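Local structure of amine oxidase (Emericella nidulans, 3PGB) at residues D453-R458 with V465-N470; L258-D263 with L275-N280; Y69-D74 with R130-R135; I551-V556 with G595-H600. The protein probably oxidises primary amines with the help of a bound copper ion and a topaquinone made from one of its own tyrosines. One frame throughout, in Å; residues are numbered along the deposited sequence.

Contact 1 of 4, residues D453-R458 with V465-N470; sequences DYPMAR and VSVTKN
Arg458 and Val467 face each other as a non-hydrogen-bonded antiparallel pair, their side chains lying side by side and pointing the same way. Arg458 illustrates how one long side chain can serve two subunits. Its CB rests near the carbonyl of the neighbouring strand, 3.5 Å from Ser466 O, and also meets Val467 CG2. CG stands between the backbone N and the carbonyl carbon (chi1 76°), and a bend at chi3 then turns NE out of the line of the chain. At the tip, NH2 touches methyl carbons: Val465 CG1 at 3.6 Å and Val467 CG2 at 4.0 Å. The salt bridges cross the dimer interface: NE forms one with Asp420 of the second subunit and NH1 one with Asp485 of that subunit. Within its own chain NH1 also hydrogen-bonds Ser460 OG.

At the other end, Asn470 has CG anti to the backbone N (chi1 -176°). Its CB sits 3.2 Å from Tyr454 O, while ND2 approaches the far part of the Tyr454 ring obliquely, 3.2 Å from CZ, with amide and ring planes 56° apart. Pro455 CB packs on Val467 CG1 at 3.5 Å.

Between these ends the pairing is irregular. Thr468 N donates to Ala457 O in a nearly straight bond of 2.9 Å, but Thr468 O receives Met456 N at 2.8 Å as well as a weak bond from Ala457 N. Two consecutive residues thus face one threonine, a classic beta bulge in the hairpin of strands 457-460 and 464-479.

Contact 2 of 4, residues L258-D263 with L275-N280; sequences LYLKSD and LGWMYN
Leu258 CD1 fills the gap between two aromatic side chains of the neighbouring strand, 3.8 Å from Trp277 CE3 and equally far from Tyr279 CD1, with the two contacts on nearly opposite sides of the methyl. Beside it, Leu260 supplies a second bump: its CD1 lies 3.9 Å from the centroid of the Trp277 six-membered ring, only 11° off the normal, a CH-pi contact over the middle of the face. The indole thus touches both leucines, one over its face and one obliquely.

The other side of the sheet carries a different fit. In Met278 the chi3 turn of -78° brings CE to 3.4 Å from Tyr259 CE2, with the sulfur oblique to the ring in a Met-aromatic contact. Farther along, the extended Lys261 chain lies across Leu275, CD 3.7 Å from Leu275 CB. Leu275 and Gly276 both face Lys261, forming a classic beta bulge; at Gly276 the backbone angles would press any CB against Leu275 O.

Strands 255-263 and 273-279 form a beta hairpin, and strand 235-242 continues the antiparallel sheet beyond strand 255-263. Helix 186-198 packs against Leu260 and Trp277, while Pro394 at the start of helix 394-398 meets Tyr259 and Met278 on the opposite face.

Contact 3 of 4, residues Y69-D74 with R130-R135; sequences YGLTDD and RHAHVR
Arg130 reaches across to the carbonyl of Gly70, just ahead of a capped helix start: Thr72 is the N-cap of helix 73-84, and its side chain caps a backbone N while Glu75 returns a bond to Thr72 N, which is a capping box. Conformation decides how the arginine gets there. CG lies anti to the carbonyl carbon and beside the backbone N (chi1 -49°), the next torsion is extended, and chi3 of 102° turns NE aside from the line of the chain. The guanidinium then meets the loop end-on. NH1 and NH2 both donate to Gly70 O, each at 3.3 Å, and the oxygen lies close to the guanidinium plane. Both nitrogens come from the same face of the carbonyl plane; NH2 lies well above that plane, and the single oxygen accepts both rather long bonds.

The charge has a second partner, because NH1 also forms a salt bridge with Glu75. That carboxylate therefore serves both the arginine and the capping box, and ties Arg130, beside strand 131-138, to the first turn of the helix. Gly70 itself is nearly fully extended, a conformation in which a side chain would collide with Tyr69 O. This is a contact at the protein surface, and its apolar part is slight: Leu71, which also leans on Ile107 of strand 102-110, brings CD1 no closer than 4.5 Å to Ala132 CB.

Contact 4 of 4, residues I551-V556 with G595-H600; sequences IELVSV and GQTQLH
The first torsions of His600 and Val554 direct the two side chains at each other across a pair of antiparallel strands. In His600, CG is anti to the carbonyl carbon and beside the backbone N (chi1 -57°); in Val554, with CG1 anti to the backbone N (chi1 177°), CG2 is left to project against the imidazole, 3.3 Å from His600 CE1. The ring is held at both nitrogens. NE2 donates to Gln598 OE1, 3.2 Å away, in the ring plane and on a lone pair of the amide oxygen. At ND1 a water lies 2.7 Å away, and the same water donates to Glu552 OE2 at 2.6 Å, bridging the two strands. Two partners lying in the ring plane would restrain the rotation of the imidazole.

The opposite face carries Leu553 and Leu599, and beside them the hydroxyl residues Ser555 and Thr597. Leu553 CD2 touches Leu599 CD1 at 3.9 Å, and Ile551 CG2 comes near Leu599 CG. Backbone bonds link Glu552 with His600 and Val554 with Gln598 in both directions, and Val556 N closes the ladder on Gln596 O at 2.7 Å.

Strand 548-562 is flanked on its other edge by strand 570-580, and strand 597-603 by strand 613-619. Strand 646-650 packs on Ile551 and Leu599, while Tyr521 of the second subunit covers Val554 and His600.

Three of the four contacts are buried antiparallel strand pairs, whereas contact 3 lies at the surface and joins a helix start to a strand chiefly through one arginine. Contacts 1 and 4 both belong to the copper amine oxidase enzyme domain and both meet the second subunit, though their centres stand about 28 Å apart. Their chemistry differs: charged pairs cross the interface at contact 1, while at contact 4 a water and an amide orient a histidine that the other subunit packs against. Contact 2, about 61 Å from contact 1 between centres, relies on interlocking aromatic and aliphatic groups. It shares the classic bulge with contact 1; contact 4 keeps regular pairing.

Contact 1 of 4, residues D453-R458 with V465-N470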
loop_
_atom_site.group_PDB
_atom_site.type_symbol
_atom_site.label_atom_id
_atom_site.label_comp_id
_atom_site.label_asym_id
_atom_site.label_seq_id
_atom_site.Cartn_x
_atom_site.Cartn_y
_atom_site.Cartn_z
ATOM N N ASP A 453 10.971 7.608 1.309
ATOM C CA ASP A 453 11.167 8.380 0.081
ATOM C C ASP A 453 10.190 9.561 -0.069
ATOM O O ASP A 453 10.320 10.349 -1.005
ATOM C CB ASP A 453 11.122 7.468 -1.160
ATOM C CG ASP A 453 9.715 7.010 -1.532
ATOM O OD1 ASP A 453 8.848 6.892 -0.643
ATOM O OD2 ASP A 453 9.489 6.734 -2.734
ATOM N N TYR A 454 9.226 9.674 0.845
ATOM C CA TYR A 454 8.270 10.782 0.860
ATOM C C TYR A 454 8.228 11.377 2.267
ATOM O O TYR A 454 8.405 10.656 3.240
ATOM C CB TYR A 454 6.869 10.282 0.450
ATOM C CG TYR A 454 6.236 9.312 1.436
ATOM C CD1 TYR A 454 6.450 7.942 1.338
ATOM C CD2 TYR A 454 5.429 9.771 2.474
ATOM C CE1 TYR A 454 5.870 7.054 2.247
ATOM C CE2 TYR A 454 4.855 8.901 3.383
ATOM C CZ TYR A 454 5.077 7.544 3.267
ATOM O OH TYR A 454 4.500 6.684 4.169
ATOM N N PRO A 455 7.969 12.689 2.381
ATOM C CA PRO A 455 7.944 13.341 3.685
ATOM C C PRO A 455 6.697 12.976 4.480
ATOM O O PRO A 455 5.733 12.477 3.913
ATOM C CB PRO A 455 7.922 14.826 3.325
ATOM C CG PRO A 455 7.184 14.876 2.057
ATOM C CD PRO A 455 7.548 13.610 1.315
ATOM N N MET A 456 6.731 13.225 5.785
ATOM C CA MET A 456 5.587 12.977 6.658
ATOM C C MET A 456 4.447 13.968 6.378
ATOM O O MET A 456 3.278 13.583 6.282
ATOM C CB MET A 456 6.028 13.093 8.127
ATOM C CG MET A 456 4.907 13.024 9.169
ATOM S SD MET A 456 4.346 11.338 9.471
ATOM C CE MET A 456 3.498 11.035 7.953
ATOM N N ALA A 457 4.799 15.245 6.254
ATOM C CA ALA A 457 3.813 16.309 6.094
ATOM C C ALA A 457 4.441 17.527 5.426
ATOM O O ALA A 457 5.660 17.710 5.453
ATOM C CB ALA A 457 3.237 16.690 7.453
ATOM N N ARG A 458 3.601 18.360 4.823
ATOM C CA ARG A 458 4.072 19.590 4.206
ATOM C C ARG A 458 2.942 20.564 4.049
ATOM O O ARG A 458 1.779 20.176 4.109
ATOM C CB ARG A 458 4.656 19.314 2.824
ATOM C CG ARG A 458 3.610 19.065 1.757
ATOM C CD ARG A 458 4.217 18.678 0.408
ATOM N NE ARG A 458 5.433 19.426 0.097
ATOM C CZ ARG A 458 5.475 20.716 -0.224
ATOM N NH1 ARG A 458 4.365 21.456 -0.275
ATOM N NH2 ARG A 458 6.643 21.279 -0.483
ATOM N N VAL A 465 7.298 27.800 2.765
ATOM C CA VAL A 465 7.078 26.367 2.621
ATOM C C VAL A 465 7.591 25.662 3.865
ATOM O O VAL A 465 8.589 26.072 4.451
ATOM C CB VAL A 465 7.791 25.822 1.375
ATOM C CG1 VAL A 465 7.617 24.307 1.266
ATOM C CG2 VAL A 465 7.259 26.514 0.130
ATOM N N SER A 466 6.899 24.611 4.281
ATOM C CA SER A 466 7.354 23.813 5.407
ATOM C C SER A 466 7.187 22.336 5.103
ATOM O O SER A 466 6.263 21.949 4.379
ATOM C CB SER A 466 6.591 24.190 6.677
ATOM O OG SER A 466 5.268 23.703 6.631
ATOM N N VAL A 467 8.094 21.524 5.648
ATOM C CA VAL A 467 8.071 20.073 5.451
ATOM C C VAL A 467 8.626 19.325 6.667
ATOM O O VAL A 467 9.544 19.812 7.332
ATOM C CB VAL A 467 8.890 19.657 4.214
ATOM C CG1 VAL A 467 8.729 18.163 3.949
ATOM C CG2 VAL A 467 8.474 20.460 2.995
ATOM N N THR A 468 8.046 18.159 6.954
ATOM C CA THR A 468 8.524 17.261 8.006
ATOM C C THR A 468 8.960 15.949 7.363
ATOM O O THR A 468 8.247 15.403 6.517
ATOM C CB THR A 468 7.419 16.943 9.035
ATOM O OG1 THR A 468 6.939 18.156 9.626
ATOM C CG2 THR A 468 7.945 16.034 10.127
ATOM N N LYS A 469 10.126 15.446 7.758
ATOM C CA LYS A 469 10.620 14.184 7.222
ATOM C C LYS A 469 9.825 13.018 7.789
ATOM O O LYS A 469 9.269 13.116 8.878
ATOM C CB LYS A 469 12.105 13.990 7.543
ATOM C CG LYS A 469 13.037 15.024 6.921
ATOM C CD LYS A 469 14.493 14.531 6.882
ATOM C CE LYS A 469 14.954 14.160 5.471
ATOM N NZ LYS A 469 14.077 13.178 4.781
ATOM N N ASN A 470 9.773 11.924 7.038
ATOM C CA ASN A 470 9.134 10.690 7.489
ATOM C C ASN A 470 10.204 9.661 7.843
ATOM O O ASN A 470 10.576 8.807 7.023
ATOM C CB ASN A 470 8.191 10.148 6.404
ATOM C CG ASN A 470 7.426 8.915 6.843
ATOM O OD1 ASN A 470 7.367 8.585 8.022
ATOM N ND2 ASN A 470 6.832 8.225 5.885
#

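Contact 2 of 4, residues L258-D263 with L275-N280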
loop_
_atom_site.group_PDB
_atom_site.type_symbol
_atom_site.label_atom_id
_atom_site.label_comp_id
_atom_site.label_asym_id
_atom_site.label_seq_id
_atom_site.Cartn_x
_atom_site.Cartn_y
_atom_site.Cartn_z
ATOM N N LEU A 258 1.754 -37.427 -12.860
ATOM C CA LEU A 258 1.258 -38.773 -12.629
ATOM C C LEU A 258 0.949 -38.885 -11.146
ATOM O O LEU A 258 1.819 -38.646 -10.309
ATOM C CB LEU A 258 2.308 -39.800 -13.054
ATOM C CG LEU A 258 1.960 -41.284 -12.908
ATOM C CD1 LEU A 258 0.665 -41.636 -13.633
ATOM C CD2 LEU A 258 3.110 -42.128 -13.422
ATOM N N TYR A 259 -0.292 -39.241 -10.828
ATOM C CA TYR A 259 -0.782 -39.209 -9.454
ATOM C C TYR A 259 -1.140 -40.599 -8.939
ATOM O O TYR A 259 -1.492 -41.490 -9.715
ATOM C CB TYR A 259 -1.980 -38.273 -9.357
ATOM C CG TYR A 259 -1.715 -36.926 -9.991
ATOM C CD1 TYR A 259 -1.312 -35.839 -9.228
ATOM C CD2 TYR A 259 -1.848 -36.748 -11.361
ATOM C CE1 TYR A 259 -1.066 -34.613 -9.811
ATOM C CE2 TYR A 259 -1.598 -35.529 -11.955
ATOM C CZ TYR A 259 -1.208 -34.467 -11.178
ATOM O OH TYR A 259 -0.974 -33.263 -11.779
ATOM N N LEU A 260 -1.041 -40.762 -7.621
ATOM C CA LEU A 260 -1.154 -42.065 -6.971
ATOM C C LEU A 260 -1.937 -41.924 -5.676
ATOM O O LEU A 260 -1.473 -41.268 -4.749
ATOM C CB LEU A 260 0.245 -42.612 -6.667
ATOM C CG LEU A 260 0.352 -43.854 -5.775
ATOM C CD1 LEU A 260 -0.359 -45.042 -6.430
ATOM C CD2 LEU A 260 1.815 -44.180 -5.481
ATOM N N LYS A 261 -3.117 -42.540 -5.620
ATOM C CA LYS A 261 -3.952 -42.511 -4.425
ATOM C C LYS A 261 -3.667 -43.740 -3.560
ATOM O O LYS A 261 -3.597 -44.865 -4.066
ATOM C CB LYS A 261 -5.434 -42.446 -4.807
ATOM C CG LYS A 261 -6.356 -41.957 -3.689
ATOM C CD LYS A 261 -7.822 -42.017 -4.106
ATOM C CE LYS A 261 -8.746 -41.385 -3.070
ATOM N NZ LYS A 261 -10.177 -41.407 -3.506
ATOM N N SER A 262 -3.492 -43.518 -2.261
ATOM C CA SER A 262 -3.148 -44.592 -1.325
ATOM C C SER A 262 -3.954 -44.495 -0.034
ATOM O O SER A 262 -4.070 -43.418 0.546
ATOM C CB SER A 262 -1.659 -44.532 -0.973
ATOM O OG SER A 262 -0.829 -44.618 -2.127
ATOM N N ASP A 263 -4.518 -45.618 0.406
ATOM C CA ASP A 263 -5.074 -45.710 1.755
ATOM C C ASP A 263 -3.950 -46.189 2.666
ATOM O O ASP A 263 -3.552 -47.355 2.602
ATOM C CB ASP A 263 -6.275 -46.668 1.812
ATOM C CG ASP A 263 -6.952 -46.691 3.188
ATOM O OD1 ASP A 263 -6.247 -46.782 4.214
ATOM O OD2 ASP A 263 -8.197 -46.636 3.244
ATOM N N LEU A 275 -5.423 -47.085 -4.140
ATOM C CA LEU A 275 -6.791 -46.739 -4.531
ATOM C C LEU A 275 -6.905 -46.329 -5.999
ATOM O O LEU A 275 -7.991 -46.404 -6.581
ATOM C CB LEU A 275 -7.354 -45.639 -3.627
ATOM C CG LEU A 275 -7.575 -46.016 -2.155
ATOM C CD1 LEU A 275 -8.185 -44.848 -1.404
ATOM C CD2 LEU A 275 -8.463 -47.247 -2.007
ATOM N N GLY A 276 -5.797 -45.901 -6.598
ATOM C CA GLY A 276 -5.794 -45.571 -8.020
ATOM C C GLY A 276 -4.646 -44.704 -8.504
ATOM O O GLY A 276 -3.787 -44.298 -7.725
ATOM N N TRP A 277 -4.652 -44.449 -9.813
ATOM C CA TRP A 277 -3.700 -43.574 -10.486
ATOM C C TRP A 277 -4.478 -42.512 -11.258
ATOM O O TRP A 277 -5.628 -42.740 -11.620
ATOM C CB TRP A 277 -2.872 -44.362 -11.500
ATOM C CG TRP A 277 -1.919 -45.366 -10.937
ATOM C CD1 TRP A 277 -2.174 -46.681 -10.682
ATOM C CD2 TRP A 277 -0.543 -45.153 -10.610
ATOM N NE1 TRP A 277 -1.046 -47.297 -10.196
ATOM C CE2 TRP A 277 -0.031 -46.380 -10.139
ATOM C CE3 TRP A 277 0.303 -44.041 -10.653
ATOM C CZ2 TRP A 277 1.292 -46.528 -9.716
ATOM C CZ3 TRP A 277 1.618 -44.187 -10.232
ATOM C CH2 TRP A 277 2.098 -45.421 -9.770
ATOM N N MET A 278 -3.857 -41.368 -11.529
ATOM C CA MET A 278 -4.421 -40.400 -12.491
ATOM C C MET A 278 -3.336 -39.862 -13.412
ATOM O O MET A 278 -2.204 -39.656 -12.992
ATOM C CB MET A 278 -5.133 -39.241 -11.791
ATOM C CG MET A 278 -6.016 -38.387 -12.721
ATOM S SD MET A 278 -5.154 -37.115 -13.701
ATOM C CE MET A 278 -4.914 -35.851 -12.456
ATOM N N TYR A 279 -3.699 -39.660 -14.674
ATOM C CA TYR A 279 -2.810 -39.075 -15.669
ATOM C C TYR A 279 -3.646 -38.489 -16.805
ATOM O O TYR A 279 -4.559 -39.143 -17.318
ATOM C CB TYR A 279 -1.840 -40.126 -16.221
ATOM C CG TYR A 279 -0.713 -39.533 -17.041
ATOM C CD1 TYR A 279 0.424 -39.024 -16.427
ATOM C CD2 TYR A 279 -0.786 -39.474 -18.432
ATOM C CE1 TYR A 279 1.463 -38.473 -17.174
ATOM C CE2 TYR A 279 0.253 -38.922 -19.189
ATOM C CZ TYR A 279 1.371 -38.426 -18.549
ATOM O OH TYR A 279 2.400 -37.874 -19.279
ATOM N N ASN A 280 -3.343 -37.253 -17.187
ATOM C CA ASN A 280 -4.057 -36.590 -18.269
ATOM C C ASN A 280 -5.575 -36.675 -18.075
ATOM O O ASN A 280 -6.310 -36.969 -19.012
ATOM C CB ASN A 280 -3.639 -37.209 -19.613
ATOM C CG ASN A 280 -3.934 -36.303 -20.801
ATOM O OD1 ASN A 280 -4.253 -35.119 -20.642
ATOM N ND2 ASN A 280 -3.825 -36.859 -22.001
#

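Contact 3 of 4, residues Y69-D74 with R130-R135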
loop_
_atom_site.group_PDB
_atom_site.type_symbol
_atom_site.label_atom_id
_atom_site.label_comp_id
_atom_site.label_asym_id
_atom_site.label_seq_id
_atom_site.Cartn_x
_atom_site.Cartn_y
_atom_site.Cartn_z
ATOM N N TYR A 69 9.890 -14.025 26.181
ATOM C CA TYR A 69 10.825 -14.290 25.076
ATOM C C TYR A 69 11.087 -15.770 24.810
ATOM O O TYR A 69 10.957 -16.234 23.681
ATOM C CB TYR A 69 12.164 -13.562 25.278
ATOM C CG TYR A 69 13.149 -13.822 24.158
ATOM C CD1 TYR A 69 13.035 -13.163 22.941
ATOM C CD2 TYR A 69 14.178 -14.742 24.307
ATOM C CE1 TYR A 69 13.921 -13.399 21.908
ATOM C CE2 TYR A 69 15.076 -14.989 23.270
ATOM C CZ TYR A 69 14.941 -14.313 22.077
ATOM O OH TYR A 69 15.819 -14.544 21.046
ATOM N N GLY A 70 11.477 -16.498 25.847
ATOM C CA GLY A 70 11.816 -17.903 25.700
ATOM C C GLY A 70 12.685 -18.424 26.821
ATOM O O GLY A 70 13.038 -17.686 27.746
ATOM N N LEU A 71 13.030 -19.703 26.729
ATOM C CA LEU A 71 13.884 -20.348 27.724
ATOM C C LEU A 71 15.335 -19.936 27.520
ATOM O O LEU A 71 15.777 -19.750 26.393
ATOM C CB LEU A 71 13.769 -21.874 27.622
ATOM C CG LEU A 71 12.391 -22.478 27.905
ATOM C CD1 LEU A 71 12.345 -23.946 27.485
ATOM C CD2 LEU A 71 12.017 -22.323 29.367
ATOM N N THR A 72 16.077 -19.789 28.613
ATOM C CA THR A 72 17.525 -19.643 28.518
ATOM C C THR A 72 18.119 -21.002 28.162
ATOM O O THR A 72 17.474 -22.039 28.329
ATOM C CB THR A 72 18.144 -19.184 29.840
ATOM O OG1 THR A 72 17.875 -20.162 30.851
ATOM C CG2 THR A 72 17.581 -17.821 30.266
ATOM N N ASP A 73 19.348 -20.999 27.671
ATOM C CA ASP A 73 20.017 -22.242 27.300
ATOM C C ASP A 73 20.071 -23.255 28.446
ATOM O O ASP A 73 19.807 -24.439 28.244
ATOM C CB ASP A 73 21.422 -21.939 26.779
ATOM C CG ASP A 73 21.406 -21.387 25.361
ATOM O OD1 ASP A 73 20.301 -21.107 24.841
ATOM O OD2 ASP A 73 22.494 -21.243 24.762
ATOM N N ASP A 74 20.398 -22.778 29.643
ATOM C CA ASP A 74 20.492 -23.635 30.820
ATOM C C ASP A 74 19.143 -24.281 31.146
ATOM O O ASP A 74 19.070 -25.489 31.376
ATOM C CB ASP A 74 21.007 -22.838 32.034
ATOM C CG ASP A 74 22.494 -22.473 31.924
ATOM O OD1 ASP A 74 23.147 -22.858 30.928
ATOM O OD2 ASP A 74 23.012 -21.796 32.842
ATOM N N ARG A 130 8.224 -19.251 36.047
ATOM C CA ARG A 130 8.423 -19.781 34.709
ATOM C C ARG A 130 8.037 -21.244 34.673
ATOM O O ARG A 130 8.305 -21.977 35.624
ATOM C CB ARG A 130 9.876 -19.644 34.263
ATOM C CG ARG A 130 10.480 -18.265 34.477
ATOM C CD ARG A 130 11.676 -18.042 33.561
ATOM N NE ARG A 130 11.296 -17.209 32.428
ATOM C CZ ARG A 130 11.899 -17.190 31.245
ATOM N NH1 ARG A 130 12.947 -17.972 30.988
ATOM N NH2 ARG A 130 11.431 -16.375 30.306
ATOM N N HIS A 131 7.406 -21.652 33.570
ATOM C CA HIS A 131 7.141 -23.062 33.277
ATOM C C HIS A 131 7.506 -23.334 31.832
ATOM O O HIS A 131 7.401 -22.446 30.982
ATOM C CB HIS A 131 5.667 -23.407 33.484
ATOM C CG HIS A 131 5.144 -23.033 34.832
ATOM N ND1 HIS A 131 5.098 -23.921 35.885
ATOM C CD2 HIS A 131 4.644 -21.865 35.301
ATOM C CE1 HIS A 131 4.596 -23.313 36.945
ATOM N NE2 HIS A 131 4.312 -22.066 36.618
ATOM N N ALA A 132 7.927 -24.563 31.555
ATOM C CA ALA A 132 8.210 -24.983 30.190
ATOM C C ALA A 132 6.961 -25.612 29.573
ATOM O O ALA A 132 6.177 -26.267 30.258
ATOM C CB ALA A 132 9.376 -25.964 30.160
ATOM N N HIS A 133 6.771 -25.366 28.282
ATOM C CA HIS A 133 5.811 -26.095 27.470
ATOM C C HIS A 133 6.610 -27.142 26.697
ATOM O O HIS A 133 7.585 -26.811 26.020
ATOM C CB HIS A 133 5.069 -25.140 26.529
ATOM C CG HIS A 133 4.241 -25.830 25.488
ATOM N ND1 HIS A 133 4.160 -25.380 24.187
ATOM C CD2 HIS A 133 3.469 -26.942 25.550
ATOM C CE1 HIS A 133 3.371 -26.184 23.494
ATOM N NE2 HIS A 133 2.937 -27.138 24.299
ATOM N N VAL A 134 6.225 -28.406 26.836
ATOM C CA VAL A 134 6.916 -29.492 26.150
ATOM C C VAL A 134 5.936 -30.260 25.274
ATOM O O VAL A 134 4.770 -30.429 25.635
ATOM C CB VAL A 134 7.610 -30.440 27.148
ATOM C CG1 VAL A 134 8.209 -31.647 26.426
ATOM C CG2 VAL A 134 8.688 -29.699 27.916
ATOM N N ARG A 135 6.414 -30.687 24.107
ATOM C CA ARG A 135 5.658 -31.542 23.200
ATOM C C ARG A 135 6.388 -32.847 22.979
ATOM O O ARG A 135 7.579 -32.854 22.658
ATOM C CB ARG A 135 5.469 -30.882 21.842
ATOM C CG ARG A 135 4.450 -29.779 21.838
ATOM C CD ARG A 135 3.755 -29.655 20.495
ATOM N NE ARG A 135 3.656 -28.254 20.103
ATOM C CZ ARG A 135 4.409 -27.655 19.184
ATOM N NH1 ARG A 135 5.335 -28.321 18.494
ATOM N NH2 ARG A 135 4.221 -26.364 18.943
#

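Contact 4 of 4, residues I551-V556 with G595-H600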
loop_
_atom_site.group_PDB
_atom_site.type_symbol
_atom_site.label_atom_id
_atom_site.label_comp_id
_atom_site.label_asym_id
_atom_site.label_seq_id
_atom_site.Cartn_x
_atom_site.Cartn_y
_atom_site.Cartn_z
ATOM N N ILE A 551 -15.264 -1.970 20.005
ATOM C CA ILE A 551 -15.066 -1.753 18.577
ATOM C C ILE A 551 -16.163 -0.840 18.054
ATOM O O ILE A 551 -17.338 -1.116 18.255
ATOM C CB ILE A 551 -15.106 -3.061 17.773
ATOM C CG1 ILE A 551 -13.952 -3.987 18.179
ATOM C CG2 ILE A 551 -15.067 -2.763 16.285
ATOM C CD1 ILE A 551 -12.580 -3.359 18.117
ATOM N N GLU A 552 -15.778 0.252 17.399
ATOM C CA GLU A 552 -16.744 1.148 16.778
ATOM C C GLU A 552 -16.535 1.108 15.279
ATOM O O GLU A 552 -15.398 1.170 14.807
ATOM C CB GLU A 552 -16.595 2.583 17.279
ATOM C CG GLU A 552 -17.720 3.500 16.787
ATOM C CD GLU A 552 -17.617 4.925 17.305
ATOM O OE1 GLU A 552 -18.644 5.643 17.305
ATOM O OE2 GLU A 552 -16.513 5.337 17.712
ATOM N N LEU A 553 -17.637 0.988 14.546
ATOM C CA LEU A 553 -17.620 1.063 13.094
ATOM C C LEU A 553 -18.113 2.445 12.713
ATOM O O LEU A 553 -19.224 2.839 13.079
ATOM C CB LEU A 553 -18.512 -0.014 12.470
ATOM C CG LEU A 553 -18.221 -1.455 12.901
ATOM C CD1 LEU A 553 -19.247 -2.414 12.301
ATOM C CD2 LEU A 553 -16.807 -1.857 12.518
ATOM N N VAL A 554 -17.264 3.195 12.024
ATOM C CA VAL A 554 -17.622 4.509 11.545
ATOM C C VAL A 554 -17.622 4.408 10.048
ATOM O O VAL A 554 -16.585 4.141 9.434
ATOM C CB VAL A 554 -16.633 5.582 11.987
ATOM C CG1 VAL A 554 -17.017 6.934 11.383
ATOM C CG2 VAL A 554 -16.598 5.655 13.496
ATOM N N SER A 555 -18.795 4.633 9.468
ATOM C CA SER A 555 -19.028 4.359 8.074
ATOM C C SER A 555 -19.391 5.650 7.352
ATOM O O SER A 555 -20.041 6.519 7.921
ATOM C CB SER A 555 -20.158 3.334 7.960
ATOM O OG SER A 555 -19.723 2.195 7.242
ATOM N N VAL A 556 -18.954 5.774 6.104
ATOM C CA VAL A 556 -19.347 6.894 5.254
ATOM C C VAL A 556 -20.354 6.344 4.260
ATOM O O VAL A 556 -20.017 5.470 3.465
ATOM C CB VAL A 556 -18.135 7.512 4.520
ATOM C CG1 VAL A 556 -18.569 8.675 3.655
ATOM C CG2 VAL A 556 -17.090 7.967 5.522
ATOM N N GLY A 595 -14.302 0.749 0.550
ATOM C CA GLY A 595 -13.658 1.163 1.804
ATOM C C GLY A 595 -14.474 2.124 2.656
ATOM O O GLY A 595 -13.912 2.993 3.325
ATOM N N GLN A 596 -15.797 1.946 2.650
ATOM C CA GLN A 596 -16.727 2.917 3.236
ATOM C C GLN A 596 -16.846 2.852 4.752
ATOM O O GLN A 596 -17.309 3.813 5.367
ATOM C CB GLN A 596 -18.123 2.802 2.587
ATOM C CG GLN A 596 -18.271 3.722 1.351
ATOM C CD GLN A 596 -19.474 3.399 0.456
ATOM O OE1 GLN A 596 -19.499 3.783 -0.724
ATOM N NE2 GLN A 596 -20.472 2.705 1.012
ATOM N N THR A 597 -16.422 1.741 5.344
ATOM C CA THR A 597 -16.523 1.542 6.789
ATOM C C THR A 597 -15.142 1.526 7.440
ATOM O O THR A 597 -14.291 0.691 7.102
ATOM C CB THR A 597 -17.233 0.211 7.126
ATOM O OG1 THR A 597 -18.523 0.173 6.498
ATOM C CG2 THR A 597 -17.390 0.052 8.636
ATOM N N GLN A 598 -14.926 2.448 8.375
ATOM C CA GLN A 598 -13.704 2.469 9.168
ATOM C C GLN A 598 -13.939 1.669 10.444
ATOM O O GLN A 598 -15.035 1.698 11.005
ATOM C CB GLN A 598 -13.291 3.905 9.511
ATOM C CG GLN A 598 -12.934 4.770 8.307
ATOM C CD GLN A 598 -12.400 6.141 8.701
ATOM O OE1 GLN A 598 -12.267 6.453 9.883
ATOM N NE2 GLN A 598 -12.086 6.963 7.703
ATOM N N LEU A 599 -12.908 0.954 10.888
ATOM C CA LEU A 599 -12.982 0.121 12.083
ATOM C C LEU A 599 -12.057 0.680 13.158
ATOM O O LEU A 599 -10.859 0.828 12.925
ATOM C CB LEU A 599 -12.590 -1.306 11.733
ATOM C CG LEU A 599 -12.759 -2.327 12.847
ATOM C CD1 LEU A 599 -13.326 -3.640 12.303
ATOM C CD2 LEU A 599 -11.436 -2.537 13.545
ATOM N N HIS A 600 -12.622 1.002 14.322
ATOM C CA HIS A 600 -11.889 1.645 15.411
ATOM C C HIS A 600 -11.911 0.785 16.669
ATOM O O HIS A 600 -12.942 0.223 17.014
ATOM C CB HIS A 600 -12.519 2.996 15.768
ATOM C CG HIS A 600 -12.615 3.958 14.627
ATOM N ND1 HIS A 600 -13.374 5.103 14.696
ATOM C CD2 HIS A 600 -12.055 3.952 13.394
ATOM C CE1 HIS A 600 -13.271 5.768 13.560
ATOM N NE2 HIS A 600 -12.481 5.089 12.749
HETATM O O HOH W 1 -14.321 6.353 16.853
#